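Local coordinates for alpha,alpha-trehalose-phosphate synthase (UDP-forming) (PDB 5TVG), which belongs to glycosyltransferase family 20, is expected to adopt the two-domain GT-B fold, and holds uridine-5'-diphosphate and a magnesium ion in this model, at residues L75-R80 and N119-R124; E380-Q385 and G391-S396; D205-R210 and L221-R226. All coordinates share one frame; numbering follows the deposited sequence.

Interaction 1 (L75-R80 and N119-R124)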
loop_
_atom_site.group_PDB
_atom_site.type_symbol
_atom_site.label_atom_id
_atom_site.label_comp_id
_atom_site.label_asym_id
_atom_site.label_seq_id
_atom_site.Cartn_x
_atom_site.Cartn_y
_atom_site.Cartn_z
ATOM N N LEU A 75 5.493 39.181 5.149
ATOM C CA LEU A 75 6.657 38.748 4.398
ATOM C C LEU A 75 6.327 37.440 3.703
ATOM O O LEU A 75 5.563 36.619 4.225
ATOM C CB LEU A 75 7.873 38.516 5.311
ATOM C CG LEU A 75 8.581 39.723 5.884
ATOM C CD1 LEU A 75 9.335 39.292 7.119
ATOM C CD2 LEU A 75 9.548 40.337 4.819
ATOM N N GLY A 76 6.934 37.242 2.524
ATOM C CA GLY A 76 6.827 35.976 1.832
ATOM C C GLY A 76 7.949 35.062 2.261
ATOM O O GLY A 76 8.872 35.501 2.947
ATOM N N LEU A 77 7.845 33.782 1.885
ATOM C CA LEU A 77 8.903 32.816 2.149
ATOM C C LEU A 77 9.364 32.166 0.851
ATOM O O LEU A 77 8.577 31.948 -0.064
ATOM C CB LEU A 77 8.446 31.707 3.114
ATOM C CG LEU A 77 8.082 32.027 4.573
ATOM C CD1 LEU A 77 7.543 30.772 5.297
ATOM C CD2 LEU A 77 9.273 32.620 5.302
ATOM N N THR A 78 10.638 31.807 0.799
ATOM C CA THR A 78 11.113 31.058 -0.339
ATOM C C THR A 78 10.635 29.617 -0.220
ATOM O O THR A 78 10.261 29.145 0.870
ATOM C CB THR A 78 12.641 31.068 -0.397
ATOM O OG1 THR A 78 13.168 30.466 0.804
ATOM C CG2 THR A 78 13.211 32.480 -0.620
ATOM N N ARG A 79 10.684 28.921 -1.353
ATOM C CA ARG A 79 10.331 27.511 -1.415
ATOM C C ARG A 79 11.151 26.689 -0.425
ATOM O O ARG A 79 10.607 25.824 0.285
ATOM C CB ARG A 79 10.535 27.006 -2.846
ATOM C CG ARG A 79 10.359 25.496 -3.043
ATOM C CD ARG A 79 8.912 25.106 -2.902
ATOM N NE ARG A 79 8.068 25.869 -3.813
ATOM C CZ ARG A 79 6.740 25.909 -3.744
ATOM N NH1 ARG A 79 6.096 25.214 -2.803
ATOM N NH2 ARG A 79 6.053 26.643 -4.619
ATOM N N ARG A 80 12.457 26.967 -0.344
ATOM C CA ARG A 80 13.313 26.267 0.607
ATOM C C ARG A 80 12.907 26.573 2.046
ATOM O O ARG A 80 12.837 25.668 2.884
ATOM C CB ARG A 80 14.774 26.655 0.365
ATOM C CG ARG A 80 15.796 25.886 1.197
ATOM C CD ARG A 80 16.097 24.506 0.624
ATOM N NE ARG A 80 17.238 23.874 1.290
ATOM C CZ ARG A 80 17.723 22.666 0.997
ATOM N NH1 ARG A 80 17.167 21.921 0.042
ATOM N NH2 ARG A 80 18.766 22.195 1.672
ATOM N N ASN A 119 12.851 31.369 11.704
ATOM C CA ASN A 119 12.510 32.102 12.926
ATOM C C ASN A 119 13.443 33.289 13.120
ATOM O O ASN A 119 12.989 34.393 13.450
ATOM C CB ASN A 119 12.566 31.181 14.149
ATOM C CG ASN A 119 11.235 30.529 14.454
ATOM O OD1 ASN A 119 10.445 31.034 15.279
ATOM N ND2 ASN A 119 10.982 29.379 13.825
ATOM N N ALA A 120 14.753 33.081 12.913
ATOM C CA ALA A 120 15.714 34.176 13.081
ATOM C C ALA A 120 15.513 35.264 12.031
ATOM O O ALA A 120 15.646 36.459 12.330
ATOM C CB ALA A 120 17.149 33.650 13.020
ATOM N N MET A 121 15.216 34.873 10.790
ATOM C CA MET A 121 14.968 35.868 9.750
ATOM C C MET A 121 13.727 36.692 10.077
ATOM O O MET A 121 13.730 37.917 9.939
ATOM C CB MET A 121 14.844 35.178 8.381
ATOM C CG MET A 121 14.572 36.124 7.177
ATOM S SD MET A 121 12.823 36.643 7.081
ATOM C CE MET A 121 12.008 35.099 6.665
ATOM N N LEU A 122 12.652 36.029 10.510
ATOM C CA LEU A 122 11.428 36.742 10.883
ATOM C C LEU A 122 11.651 37.678 12.063
ATOM O O LEU A 122 11.112 38.792 12.083
ATOM C CB LEU A 122 10.318 35.750 11.222
ATOM C CG LEU A 122 9.750 34.916 10.065
ATOM C CD1 LEU A 122 8.711 33.868 10.552
ATOM C CD2 LEU A 122 9.129 35.854 9.041
ATOM N N ALA A 123 12.436 37.240 13.060
ATOM C CA ALA A 123 12.687 38.058 14.243
ATOM C C ALA A 123 13.509 39.294 13.882
ATOM O O ALA A 123 13.305 40.377 14.445
ATOM C CB ALA A 123 13.412 37.237 15.312
ATOM N N ARG A 124 14.477 39.132 12.981
ATOM C CA ARG A 124 15.273 40.273 12.543
ATOM C C ARG A 124 14.397 41.299 11.844
ATOM O O ARG A 124 14.505 42.496 12.117
ATOM C CB ARG A 124 16.392 39.766 11.637
ATOM C CG ARG A 124 17.316 40.792 11.055
ATOM C CD ARG A 124 18.501 40.061 10.441
ATOM N NE ARG A 124 18.169 39.420 9.161
ATOM C CZ ARG A 124 18.001 38.110 8.960
ATOM N NH1 ARG A 124 18.125 37.234 9.961
ATOM N NH2 ARG A 124 17.713 37.676 7.734
#

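Interaction 2 (E380-Q385 and G391-S396). With MG (magnesium ion), chain O; UDP (uridine-5'-diphosphate), chain I.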
loop_
_atom_site.group_PDB
_atom_site.type_symbol
_atom_site.label_atom_id
_atom_site.label_comp_id
_atom_site.label_asym_id
_atom_site.label_seq_id
_atom_site.Cartn_x
_atom_site.Cartn_y
_atom_site.Cartn_z
ATOM N N GLU A 380 -18.549 25.689 19.211
ATOM C CA GLU A 380 -19.422 26.291 18.205
ATOM C C GLU A 380 -20.671 25.472 18.031
ATOM O O GLU A 380 -21.767 26.020 17.848
ATOM C CB GLU A 380 -18.691 26.429 16.852
ATOM C CG GLU A 380 -17.546 27.462 16.858
ATOM C CD GLU A 380 -16.643 27.334 15.621
ATOM O OE1 GLU A 380 -15.739 28.159 15.469
ATOM O OE2 GLU A 380 -16.804 26.375 14.824
ATOM N N TYR A 381 -20.532 24.149 18.098
ATOM C CA TYR A 381 -21.704 23.304 17.964
ATOM C C TYR A 381 -22.705 23.603 19.076
ATOM O O TYR A 381 -23.913 23.740 18.823
ATOM C CB TYR A 381 -21.312 21.805 17.972
ATOM C CG TYR A 381 -22.534 20.928 17.813
ATOM C CD1 TYR A 381 -23.026 20.606 16.555
ATOM C CD2 TYR A 381 -23.248 20.488 18.928
ATOM C CE1 TYR A 381 -24.177 19.834 16.401
ATOM C CE2 TYR A 381 -24.399 19.715 18.782
ATOM C CZ TYR A 381 -24.864 19.399 17.520
ATOM O OH TYR A 381 -26.018 18.626 17.387
ATOM N N VAL A 382 -22.236 23.663 20.328
ATOM C CA VAL A 382 -23.156 23.959 21.438
ATOM C C VAL A 382 -23.828 25.304 21.212
ATOM O O VAL A 382 -25.055 25.424 21.300
ATOM C CB VAL A 382 -22.406 23.933 22.786
ATOM C CG1 VAL A 382 -23.253 24.555 23.900
ATOM C CG2 VAL A 382 -21.956 22.489 23.110
ATOM N N ALA A 383 -23.040 26.322 20.837
ATOM C CA ALA A 383 -23.584 27.678 20.726
ATOM C C ALA A 383 -24.612 27.826 19.620
ATOM O O ALA A 383 -25.433 28.749 19.682
ATOM C CB ALA A 383 -22.472 28.690 20.477
ATOM N N SER A 384 -24.586 26.950 18.612
ATOM C CA SER A 384 -25.512 27.090 17.506
ATOM C C SER A 384 -26.902 26.602 17.853
ATOM O O SER A 384 -27.849 26.889 17.105
ATOM C CB SER A 384 -25.009 26.303 16.281
ATOM O OG SER A 384 -23.738 26.773 15.835
ATOM N N GLN A 385 -27.044 25.839 18.938
ATOM C CA GLN A 385 -28.283 25.105 19.139
ATOM C C GLN A 385 -29.410 26.024 19.564
ATOM O O GLN A 385 -29.213 27.018 20.253
ATOM C CB GLN A 385 -28.114 23.977 20.178
ATOM C CG GLN A 385 -27.104 22.897 19.787
ATOM C CD GLN A 385 -27.396 22.293 18.427
ATOM O OE1 GLN A 385 -28.464 21.697 18.210
ATOM N NE2 GLN A 385 -26.471 22.479 17.479
ATOM N N GLY A 391 -29.425 20.006 20.219
ATOM C CA GLY A 391 -28.754 18.773 19.877
ATOM C C GLY A 391 -27.767 18.362 20.952
ATOM O O GLY A 391 -27.462 19.123 21.871
ATOM N N VAL A 392 -27.191 17.174 20.772
ATOM C CA VAL A 392 -26.314 16.562 21.759
ATOM C C VAL A 392 -24.895 16.563 21.236
ATOM O O VAL A 392 -24.644 16.156 20.097
ATOM C CB VAL A 392 -26.761 15.111 22.083
ATOM C CG1 VAL A 392 -25.786 14.457 23.040
ATOM C CG2 VAL A 392 -28.131 15.132 22.650
ATOM N N LEU A 393 -23.954 16.926 22.097
ATOM C CA LEU A 393 -22.544 16.921 21.720
ATOM C C LEU A 393 -21.930 15.600 22.166
ATOM O O LEU A 393 -21.964 15.265 23.363
ATOM C CB LEU A 393 -21.801 18.111 22.337
ATOM C CG LEU A 393 -20.295 18.140 22.075
ATOM C CD1 LEU A 393 -20.016 18.151 20.562
ATOM C CD2 LEU A 393 -19.677 19.384 22.752
ATOM N N VAL A 394 -21.406 14.838 21.200
ATOM C CA VAL A 394 -20.618 13.642 21.457
ATOM C C VAL A 394 -19.164 14.001 21.243
ATOM O O VAL A 394 -18.760 14.311 20.116
ATOM C CB VAL A 394 -21.038 12.482 20.539
ATOM C CG1 VAL A 394 -20.133 11.293 20.766
ATOM C CG2 VAL A 394 -22.483 12.157 20.766
ATOM N N LEU A 395 -18.366 13.912 22.301
ATOM C CA LEU A 395 -17.069 14.573 22.330
ATOM C C LEU A 395 -15.992 13.641 22.852
ATOM O O LEU A 395 -16.148 13.043 23.919
ATOM C CB LEU A 395 -17.115 15.845 23.217
ATOM C CG LEU A 395 -15.818 16.665 23.428
ATOM C CD1 LEU A 395 -15.320 17.294 22.110
ATOM C CD2 LEU A 395 -16.030 17.799 24.532
ATOM N N SER A 396 -14.863 13.623 22.159
ATOM C CA SER A 396 -13.698 12.876 22.596
ATOM C C SER A 396 -13.078 13.453 23.867
ATOM O O SER A 396 -12.909 14.679 24.007
ATOM C CB SER A 396 -12.664 12.858 21.469
ATOM O OG SER A 396 -11.420 12.416 21.942
HETATM MG MG MG O . -29.844 21.160 16.573
HETATM N N1 UDP I . -13.883 25.963 10.061
HETATM C C2 UDP I . -14.534 26.691 9.082
HETATM N N3 UDP I . -14.779 26.014 7.915
HETATM C C4 UDP I . -14.442 24.707 7.624
HETATM C C5 UDP I . -13.758 24.011 8.690
HETATM C C6 UDP I . -13.497 24.657 9.845
HETATM O O2 UDP I . -14.894 27.846 9.242
HETATM O O4 UDP I . -14.722 24.238 6.502
HETATM C "C1'" UDP I . -13.589 26.660 11.335
HETATM C "C2'" UDP I . -14.426 26.243 12.547
HETATM O "O2'" UDP I . -15.576 27.065 12.588
HETATM C "C3'" UDP I . -13.491 26.618 13.693
HETATM C "C4'" UDP I . -12.119 26.299 13.115
HETATM O "O4'" UDP I . -12.245 26.421 11.683
HETATM O "O3'" UDP I . -13.599 27.962 14.147
HETATM C "C5'" UDP I . -11.692 24.890 13.413
HETATM O "O5'" UDP I . -10.903 25.026 14.593
HETATM P PA UDP I . -10.812 23.875 15.650
HETATM O O1A UDP I . -10.273 24.504 16.887
HETATM O O2A UDP I . -12.125 23.118 15.763
HETATM O O3A UDP I . -9.733 22.866 15.046
HETATM P PB UDP I . -8.486 23.233 14.134
HETATM O O1B UDP I . -7.988 24.568 14.696
HETATM O O2B UDP I . -7.418 22.239 14.565
HETATM O O3B UDP I . -8.826 23.206 12.685
HETATM O O HOH W 1 -31.776 19.926 17.703
#

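Interaction 3 (D205-R210 and L221-R226)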
loop_
_atom_site.group_PDB
_atom_site.type_symbol
_atom_site.label_atom_id
_atom_site.label_comp_id
_atom_site.label_asym_id
_atom_site.label_seq_id
_atom_site.Cartn_x
_atom_site.Cartn_y
_atom_site.Cartn_z
ATOM N N ASP A 205 6.465 19.562 34.062
ATOM C CA ASP A 205 7.006 18.238 34.347
ATOM C C ASP A 205 8.353 18.048 33.666
ATOM O O ASP A 205 9.306 17.551 34.281
ATOM C CB ASP A 205 6.023 17.130 33.884
ATOM C CG ASP A 205 4.886 16.873 34.892
ATOM O OD1 ASP A 205 4.968 17.346 36.047
ATOM O OD2 ASP A 205 3.908 16.180 34.540
ATOM N N TYR A 206 8.466 18.477 32.412
ATOM C CA TYR A 206 9.744 18.365 31.715
ATOM C C TYR A 206 10.838 19.112 32.471
ATOM O O TYR A 206 11.925 18.578 32.720
ATOM C CB TYR A 206 9.609 18.887 30.274
ATOM C CG TYR A 206 10.868 18.731 29.446
ATOM C CD1 TYR A 206 11.905 19.660 29.531
ATOM C CD2 TYR A 206 11.015 17.658 28.571
ATOM C CE1 TYR A 206 13.063 19.512 28.771
ATOM C CE2 TYR A 206 12.145 17.503 27.805
ATOM C CZ TYR A 206 13.176 18.423 27.908
ATOM O OH TYR A 206 14.312 18.238 27.139
ATOM N N ILE A 207 10.567 20.359 32.837
ATOM C CA ILE A 207 11.585 21.176 33.490
ATOM C C ILE A 207 11.921 20.642 34.879
ATOM O O ILE A 207 13.093 20.544 35.258
ATOM C CB ILE A 207 11.114 22.642 33.507
ATOM C CG1 ILE A 207 11.364 23.211 32.090
ATOM C CG2 ILE A 207 11.800 23.427 34.627
ATOM C CD1 ILE A 207 10.783 24.553 31.818
ATOM N N GLU A 208 10.920 20.231 35.637
ATOM C CA GLU A 208 11.210 19.789 36.995
ATOM C C GLU A 208 11.890 18.428 36.999
ATOM O O GLU A 208 12.928 18.239 37.642
ATOM C CB GLU A 208 9.921 19.805 37.812
ATOM C CG GLU A 208 9.493 21.253 38.115
ATOM C CD GLU A 208 8.122 21.365 38.757
ATOM O OE1 GLU A 208 7.175 21.778 38.057
ATOM O OE2 GLU A 208 7.990 21.047 39.954
ATOM N N ARG A 209 11.333 17.466 36.270
ATOM C CA ARG A 209 11.845 16.108 36.358
ATOM C C ARG A 209 13.175 15.939 35.628
ATOM O O ARG A 209 13.890 14.969 35.893
ATOM C CB ARG A 209 10.787 15.148 35.824
ATOM C CG ARG A 209 9.630 15.028 36.805
ATOM C CD ARG A 209 8.399 14.396 36.193
ATOM N NE ARG A 209 7.336 14.268 37.185
ATOM C CZ ARG A 209 6.326 13.408 37.079
ATOM N NH1 ARG A 209 6.258 12.607 36.020
ATOM N NH2 ARG A 209 5.405 13.334 38.033
ATOM N N ARG A 210 13.539 16.850 34.725
ATOM C CA ARG A 210 14.859 16.777 34.113
ATOM C C ARG A 210 15.862 17.677 34.815
ATOM O O ARG A 210 16.972 17.866 34.306
ATOM C CB ARG A 210 14.784 17.102 32.618
ATOM C CG ARG A 210 13.854 16.090 31.881
ATOM C CD ARG A 210 13.843 16.295 30.376
ATOM N NE ARG A 210 15.105 15.905 29.757
ATOM C CZ ARG A 210 15.368 14.689 29.282
ATOM N NH1 ARG A 210 14.453 13.737 29.322
ATOM N NH2 ARG A 210 16.553 14.429 28.756
ATOM N N LEU A 221 8.202 29.662 36.809
ATOM C CA LEU A 221 9.250 28.669 36.652
ATOM C C LEU A 221 10.579 29.402 36.531
ATOM O O LEU A 221 10.673 30.407 35.827
ATOM C CB LEU A 221 9.003 27.771 35.447
ATOM C CG LEU A 221 8.315 26.407 35.656
ATOM C CD1 LEU A 221 6.845 26.518 36.065
ATOM C CD2 LEU A 221 8.421 25.591 34.416
ATOM N N HIS A 222 11.584 28.917 37.250
ATOM C CA HIS A 222 12.939 29.453 37.228
ATOM C C HIS A 222 13.796 28.435 36.483
ATOM O O HIS A 222 14.044 27.337 36.990
ATOM C CB HIS A 222 13.459 29.686 38.648
ATOM C CG HIS A 222 12.777 30.813 39.361
ATOM N ND1 HIS A 222 13.459 31.912 39.848
ATOM C CD2 HIS A 222 11.467 31.026 39.642
ATOM C CE1 HIS A 222 12.599 32.745 40.407
ATOM N NE2 HIS A 222 11.385 32.238 40.282
ATOM N N ALA A 223 14.219 28.786 35.271
ATOM C CA ALA A 223 14.952 27.854 34.424
ATOM C C ALA A 223 15.762 28.662 33.425
ATOM O O ALA A 223 15.369 29.770 33.046
ATOM C CB ALA A 223 14.015 26.878 33.679
ATOM N N HIS A 224 16.912 28.110 33.033
ATOM C CA HIS A 224 17.773 28.728 32.015
ATOM C C HIS A 224 18.033 30.205 32.320
ATOM O O HIS A 224 18.002 31.064 31.433
ATOM C CB HIS A 224 17.168 28.560 30.618
ATOM C CG HIS A 224 17.102 27.139 30.164
ATOM N ND1 HIS A 224 18.227 26.401 29.862
ATOM C CD2 HIS A 224 16.043 26.325 29.937
ATOM C CE1 HIS A 224 17.864 25.186 29.491
ATOM N NE2 HIS A 224 16.543 25.118 29.514
ATOM N N GLY A 225 18.255 30.507 33.600
ATOM C CA GLY A 225 18.565 31.855 34.022
ATOM C C GLY A 225 17.444 32.855 33.867
ATOM O O GLY A 225 17.689 34.062 33.990
ATOM N N ARG A 226 16.217 32.397 33.612
ATOM C CA ARG A 226 15.080 33.290 33.454
ATOM C C ARG A 226 13.926 32.843 34.353
ATOM O O ARG A 226 13.915 31.736 34.898
ATOM C CB ARG A 226 14.635 33.360 31.975
ATOM C CG ARG A 226 15.720 33.950 31.025
ATOM C CD ARG A 226 15.172 34.155 29.599
ATOM N NE ARG A 226 13.965 34.980 29.668
ATOM C CZ ARG A 226 13.949 36.299 29.533
ATOM N NH1 ARG A 226 15.077 36.955 29.293
ATOM N NH2 ARG A 226 12.800 36.959 29.630
#

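Interaction 1 (L75-R80 and N119-R124)
M121 reaches from helix 109-127 to both L75 and L77 on strand 70-77. From its CB, which is directed at the strand, CG continues anti to the backbone N (chi1 180°). The chain then bends at chi2 and chi3, which brings SD and CE to the two leucines. SD sits 4.4 Å from L75 CD1, and the terminal CE ends 3.9 Å from L77 CD2. The bent methionine thus touches two strand residues that are separated by G76. The strand is the second from one end of the mixed sheet in the N-terminal, Rossmann-like half of the GT-B fold, and residues 119-124 of the helix run nearly antiparallel to residues 75-77 (164°), the axes of these short segments approaching to 11.0 Å. L122, one residue on from M121, adds a second apolar pair: its CD2 lies 3.9 Å from L75 CD1, and the two leucine side chains lie alongside each other, pointing in opposite directions. No hydrogen bond joins the segments. L122 also rests on F146 and L77 on Y85, while the backbone N of G76 is bonded to D59 OD2. Just beyond the strand, T78 N-caps helix 79-98, its OG1 accepting from the N of D81.

Interaction 2 (E380-Q385 and G391-S396)
Y381, V382 and Q385 meet G391, V392 and L393 where the end of helix 376-384 packs on strand 392-396, the axes of residues 380-384 and 392-396 running antiparallel at 173°. At the start of the segment E380 serves the ligand. Its extended side chain brings the carboxylate to the ribose of uridine-5'-diphosphate, where OE1 accepts from O3' at 2.5 Å and OE2 from O2' at 2.6 Å. R352 forms a salt bridge with OE1, which would help to fix the carboxylate. Y381 has its CB directed at the strand, and with CG anti to the backbone N (chi1 -179°) its ring comes to lie beside G391 and V392. The OH lies 3.7 Å from G391 CA and is hydrogen-bonded to S362 OG, while the C of G391 lies at the ring edge, near the ring plane. V382 brings CG2 to 3.9 Å from L393 CD2, the two side chains crossing at about a right angle. S384 turns back on the helix and donates from OG to the carbonyl O of E380. Q385 finishes the walk with both ends of its amide engaged. OE1 binds the magnesium ion at 2.2 Å and also accepts from G391 N at 2.8 Å, a donor that stands above the carbonyl plane. NE2 lies above one face of the Y381 ring, near its rim, donates to Y381 O at 3.2 Å, in the glutamine's own amide plane, and is also bonded to F359 O. The cation, also bound by the backbone O atoms of R360 and S362 and, at a longer distance, by a water, probably polarises this amide. Strand 364-367, helix 376-384 and strand 392-396 form a beta-alpha-beta unit, the crossover characteristic of the Rossmann-like domains of GT-B proteins.

Interaction 3 (D205-R210 and L221-R226)
I207 projects from helix 197-209 onto L221 and A223 of a beta hairpin, whose strands 220-223 and 226-232 lie toward one end of the mixed sheet in the N-terminal Rossmann-like half of the GT-B fold. Both branches of the isoleucine take part. CD1 lies 3.7 Å from L221 CD2, and CG2 is 4.0 Å from the same methyl; CG2 also approaches A223 CB at 4.2 Å. With CG1 beside the backbone N (chi1 -78°) and CG2 anti to it, both branch tips face the leucine methyl from one side. The contact is apolar and buried. In the next shell, V183 and C187 also touch I207, extending the hydrophobic patch beyond the hairpin. One residue back, Y206 bonds through OH to H179 ND1, and R210 CD lies over one face of its ring, near the rim. D205 and R209 form reciprocal salt bridges with R209 and D205 of the second subunit, placing this helix at a subunit interface. The hairpin is held by backbone bonds of L221 with V228 and closed by a type I' turn over H224 and G225, where A223 N donates to R226 O at 3.0 Å and R226 N to A223 O at 2.8 Å.

Overall arrangement
From the N terminus, interaction 1 is the first to close, around 38 mostly helical residues that lead from strand 70-77 to helix 109-127. Interaction 3 follows, enclosing ten residues that include strand 213-216. Interaction 2 comes last and spans just five residues. The three stand in series, with no nesting or crossing. Interactions 1 and 3 each pack a helix on the ten-stranded mixed sheet of the N-terminal half, toward its two ends, with centres 30 Å apart. Interaction 2 joins a helix to the strand that follows it in the six-stranded parallel sheet of the C-terminal half, and its centre is 39 Å from that of interaction 1, across the chain's centre.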